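Local coordinates for protein phosphoglycolate phosphatase (Lactobacillus plantarum, PDB 2HDO) that probably hydrolyses 2-phosphoglycolate to glycolate and phosphate, as a phosphatase of the haloacid dehalogenase-like family, at residues P86-L99 / H196-F208. Numbering follows the deposited sequence. Where two conformers were deposited one is given.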
# COMPACT_ATOMS: atom_id res chain seq x y z
N PRO A 86 -11.20 -8.18 -6.97
CA PRO A 86 -12.29 -7.95 -7.91
C PRO A 86 -12.94 -6.58 -7.68
O PRO A 86 -13.04 -6.14 -6.52
CB PRO A 86 -13.26 -9.09 -7.62
CG PRO A 86 -12.73 -9.86 -6.49
CD PRO A 86 -11.45 -9.29 -6.04
N GLY A 87 -13.31 -5.93 -8.77
CA GLY A 87 -13.94 -4.62 -8.76
C GLY A 87 -12.96 -3.49 -9.00
O GLY A 87 -13.36 -2.38 -9.35
N ILE A 88 -11.66 -3.74 -8.81
CA ILE A 88 -10.67 -2.68 -8.99
C ILE A 88 -10.58 -2.21 -10.43
O ILE A 88 -10.58 -1.01 -10.69
CB ILE A 88 -9.28 -3.16 -8.47
CG1 ILE A 88 -9.30 -3.34 -6.95
CG2 ILE A 88 -8.14 -2.20 -8.88
CD1 ILE A 88 -9.47 -2.09 -6.16
N THR A 89 -10.57 -3.13 -11.39
CA THR A 89 -10.51 -2.75 -12.81
C THR A 89 -11.75 -1.90 -13.22
O THR A 89 -11.62 -0.90 -13.94
CB THR A 89 -10.37 -3.99 -13.74
OG1 THR A 89 -11.42 -4.93 -13.46
CG2 THR A 89 -9.03 -4.68 -13.54
N SER A 90 -12.93 -2.31 -12.73
CA SER A 90 -14.18 -1.60 -12.99
C SER A 90 -14.18 -0.23 -12.34
O SER A 90 -14.74 0.73 -12.85
CB SER A 90 -15.35 -2.38 -12.42
OG SER A 90 -15.43 -3.66 -12.99
N LEU A 91 -13.58 -0.16 -11.16
CA LEU A 91 -13.51 1.10 -10.45
C LEU A 91 -12.76 2.12 -11.29
O LEU A 91 -13.21 3.25 -11.43
CB LEU A 91 -12.84 0.92 -9.11
CG LEU A 91 -12.47 2.20 -8.34
CD1 LEU A 91 -13.73 2.90 -7.89
CD2 LEU A 91 -11.53 1.87 -7.19
N PHE A 92 -11.60 1.75 -11.80
CA PHE A 92 -10.78 2.67 -12.54
C PHE A 92 -11.39 3.07 -13.93
O PHE A 92 -11.14 4.17 -14.42
CB PHE A 92 -9.33 2.14 -12.60
CG PHE A 92 -8.58 2.34 -11.32
CD1 PHE A 92 -8.17 3.60 -10.97
CD2 PHE A 92 -8.29 1.30 -10.47
CE1 PHE A 92 -7.53 3.85 -9.79
CE2 PHE A 92 -7.61 1.52 -9.27
CZ PHE A 92 -7.23 2.78 -8.92
N GLU A 93 -12.27 2.22 -14.45
CA GLU A 93 -13.07 2.58 -15.64
C GLU A 93 -14.11 3.64 -15.34
O GLU A 93 -14.52 4.38 -16.24
CB GLU A 93 -13.81 1.37 -16.22
CG GLU A 93 -13.01 0.09 -16.43
CD GLU A 93 -12.12 0.13 -17.62
OE1 GLU A 93 -11.90 1.23 -18.16
OE2 GLU A 93 -11.65 -0.96 -18.04
N GLN A 94 -14.60 3.71 -14.11
CA GLN A 94 -15.74 4.56 -13.78
C GLN A 94 -15.36 5.85 -13.03
O GLN A 94 -16.14 6.79 -13.01
CB GLN A 94 -16.74 3.78 -12.92
CG GLN A 94 -17.38 2.52 -13.55
CD GLN A 94 -18.16 2.80 -14.81
OE1 GLN A 94 -18.86 3.82 -14.91
NE2 GLN A 94 -18.05 1.89 -15.77
N LEU A 95 -14.20 5.89 -12.38
CA LEU A 95 -13.82 7.10 -11.62
C LEU A 95 -13.81 8.33 -12.57
O LEU A 95 -13.34 8.20 -13.70
CB LEU A 95 -12.47 6.92 -10.96
CG LEU A 95 -12.48 6.08 -9.65
CD1 LEU A 95 -11.08 5.68 -9.22
CD2 LEU A 95 -13.12 6.86 -8.50
N PRO A 96 -14.34 9.50 -12.14
CA PRO A 96 -14.34 10.68 -13.00
C PRO A 96 -12.94 11.03 -13.48
O PRO A 96 -11.98 11.02 -12.69
CB PRO A 96 -14.85 11.82 -12.09
CG PRO A 96 -15.42 11.17 -10.91
CD PRO A 96 -14.96 9.76 -10.82
N SER A 97 -12.85 11.40 -14.75
CA SER A 97 -11.58 11.74 -15.38
C SER A 97 -10.98 13.03 -14.83
O SER A 97 -9.77 13.27 -14.95
CB SER A 97 -11.80 11.88 -16.88
OG SER A 97 -12.76 12.90 -17.11
N GLU A 98 -11.82 13.86 -14.23
CA GLU A 98 -11.36 15.07 -13.56
C GLU A 98 -10.46 14.80 -12.32
O GLU A 98 -9.68 15.67 -11.95
CB GLU A 98 -12.57 15.91 -13.14
CG GLU A 98 -13.43 16.39 -14.34
CD GLU A 98 -14.48 15.36 -14.85
OE1 GLU A 98 -14.58 14.21 -14.33
OE2 GLU A 98 -15.22 15.72 -15.81
N LEU A 99 -10.56 13.63 -11.71
CA LEU A 99 -9.73 13.31 -10.56
C LEU A 99 -8.25 13.23 -10.89
O LEU A 99 -7.86 12.81 -11.98
CB LEU A 99 -10.12 11.98 -9.95
CG LEU A 99 -11.41 12.00 -9.19
CD1 LEU A 99 -11.84 10.59 -8.89
CD2 LEU A 99 -11.24 12.84 -7.89
N HIS A 196 -14.04 7.79 5.63
CA HIS A 196 -14.90 6.95 4.82
C HIS A 196 -14.45 5.51 4.98
O HIS A 196 -13.27 5.20 5.11
CB HIS A 196 -14.84 7.35 3.35
CG HIS A 196 -15.29 8.75 3.08
ND1 HIS A 196 -16.61 9.13 3.12
CD2 HIS A 196 -14.59 9.88 2.81
CE1 HIS A 196 -16.71 10.43 2.88
NE2 HIS A 196 -15.50 10.91 2.69
N ARG A 197 -15.44 4.64 4.94
CA ARG A 197 -15.21 3.23 4.98
C ARG A 197 -15.87 2.62 3.74
O ARG A 197 -17.04 2.87 3.44
CB ARG A 197 -15.75 2.62 6.27
CG ARG A 197 -15.13 3.22 7.52
CD ARG A 197 -15.65 2.56 8.83
NE ARG A 197 -15.91 1.14 8.65
CZ ARG A 197 -15.16 0.13 9.10
NH1 ARG A 197 -14.06 0.31 9.84
NH2 ARG A 197 -15.55 -1.10 8.81
N PHE A 198 -15.08 1.86 3.01
CA PHE A 198 -15.55 1.25 1.76
C PHE A 198 -15.54 -0.26 1.87
O PHE A 198 -14.50 -0.86 1.96
CB PHE A 198 -14.66 1.66 0.60
CG PHE A 198 -14.49 3.14 0.45
CD1 PHE A 198 -15.59 3.92 0.17
CD2 PHE A 198 -13.24 3.75 0.57
CE1 PHE A 198 -15.46 5.29 0.04
CE2 PHE A 198 -13.12 5.11 0.41
CZ PHE A 198 -14.21 5.88 0.14
N GLN A 199 -16.73 -0.85 1.88
CA GLN A 199 -16.91 -2.29 2.03
C GLN A 199 -16.34 -3.02 0.83
O GLN A 199 -15.76 -4.07 0.97
CB GLN A 199 -18.39 -2.67 2.22
CG GLN A 199 -18.94 -2.31 3.59
CD GLN A 199 -18.23 -3.04 4.75
OE1 GLN A 199 -18.01 -4.26 4.71
NE2 GLN A 199 -17.89 -2.28 5.79
N LYS A 200 -16.56 -2.47 -0.36
CA LYS A 200 -16.02 -3.02 -1.58
C LYS A 200 -15.59 -1.89 -2.52
O LYS A 200 -16.03 -0.75 -2.35
CB LYS A 200 -17.02 -3.92 -2.27
CG LYS A 200 -18.29 -3.24 -2.58
N PRO A 201 -14.72 -2.21 -3.48
CA PRO A 201 -14.12 -1.14 -4.30
C PRO A 201 -15.08 -0.19 -4.99
O PRO A 201 -14.83 1.03 -5.00
CB PRO A 201 -13.29 -1.90 -5.30
CG PRO A 201 -12.92 -3.16 -4.59
CD PRO A 201 -14.13 -3.52 -3.77
N LEU A 202 -16.16 -0.72 -5.54
CA LEU A 202 -17.11 0.13 -6.25
C LEU A 202 -17.86 1.16 -5.36
O LEU A 202 -18.41 2.15 -5.85
CB LEU A 202 -18.07 -0.72 -7.09
CG LEU A 202 -17.33 -1.44 -8.23
CD1 LEU A 202 -18.22 -2.50 -8.87
CD2 LEU A 202 -16.84 -0.42 -9.27
N ASP A 203 -17.82 0.95 -4.06
CA ASP A 203 -18.41 1.89 -3.12
C ASP A 203 -17.71 3.25 -3.13
O ASP A 203 -18.30 4.24 -2.74
CB ASP A 203 -18.36 1.36 -1.69
CG ASP A 203 -19.19 0.08 -1.50
OD1 ASP A 203 -20.10 -0.21 -2.33
OD2 ASP A 203 -18.94 -0.60 -0.49
N ILE A 204 -16.45 3.27 -3.56
CA ILE A 204 -15.72 4.54 -3.75
C ILE A 204 -16.49 5.46 -4.73
O ILE A 204 -16.51 6.67 -4.54
CB ILE A 204 -14.28 4.28 -4.22
CG1 ILE A 204 -13.56 3.48 -3.14
CG2 ILE A 204 -13.57 5.62 -4.55
CD1 ILE A 204 -12.14 2.92 -3.48
N LEU A 205 -17.17 4.88 -5.72
CA LEU A 205 -17.92 5.71 -6.67
C LEU A 205 -19.02 6.51 -6.01
O LEU A 205 -19.46 7.52 -6.58
CB LEU A 205 -18.50 4.88 -7.82
CG LEU A 205 -17.48 4.07 -8.63
CD1 LEU A 205 -18.21 3.20 -9.66
CD2 LEU A 205 -16.51 5.02 -9.29
N GLU A 206 -19.50 6.07 -4.86
CA GLU A 206 -20.56 6.80 -4.15
C GLU A 206 -20.10 8.22 -3.74
O GLU A 206 -20.94 9.08 -3.55
CB GLU A 206 -21.04 6.04 -2.91
CG GLU A 206 -21.71 4.67 -3.18
CD GLU A 206 -21.68 3.71 -1.95
N LEU A 207 -18.80 8.46 -3.62
CA LEU A 207 -18.29 9.82 -3.37
C LEU A 207 -18.52 10.77 -4.53
O LEU A 207 -18.34 11.97 -4.35
CB LEU A 207 -16.79 9.83 -3.12
CG LEU A 207 -16.13 8.97 -2.03
CD1 LEU A 207 -14.62 8.90 -2.27
CD2 LEU A 207 -16.42 9.55 -0.70
N PHE A 208 -18.82 10.25 -5.71
CA PHE A 208 -18.90 11.07 -6.94
C PHE A 208 -20.25 10.92 -7.64
O PHE A 208 -21.28 11.00 -6.99
CB PHE A 208 -17.76 10.69 -7.88
CG PHE A 208 -16.41 10.73 -7.22
CD1 PHE A 208 -15.77 11.93 -7.00
CD2 PHE A 208 -15.78 9.57 -6.79
CE1 PHE A 208 -14.53 11.99 -6.36
CE2 PHE A 208 -14.55 9.62 -6.15
CZ PHE A 208 -13.94 10.83 -5.92
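An apolar seam without hydrogen bonds joins helix 88-94 to the chain's C-terminal turns, 201-207, on one side of the parallel sheet. G87 and L91 come nearest P201 and L202, L95 comes nearest L205, and P96 faces F208. G87, the N-cap, suits its place twice over: its phi of 98° would jam a side chain against the preceding carbonyl, and a CB would also crowd the P201 ring. CB of P201 meets CD1 of I88 at 3.9 Å. L91 fills the centre, its CG swung anti to the backbone N (chi1 170°), which sends CD1 to CD2 of L205 at 3.8 Å and CD2 to CD1 of I204 at 3.9 Å. At the outer margin, CB of Q94 rests on CD1 of L205 at 3.6 Å, while the bent chain of Q94 carries its amide off the seam. F208 closes the far end: P96 CD and L99 CD1 lie over one face, the latter a CH-pi contact 4.0 Å from the centroid of the F208 ring, while CD2 of L95 comes obliquely to CE2 of F208 at 3.9 Å. With F208 cut back to an alanine, a gap would probably open beside P96 and L99 would lose the ring its methyl lies over. Beneath, L95, L99, I204 and F208 all touch L7 of strand 6-9, so helix 88-94 and the C-terminal turns pack side by side on the central parallel sheet, as in the Rossmann-like core of HAD hydrolases.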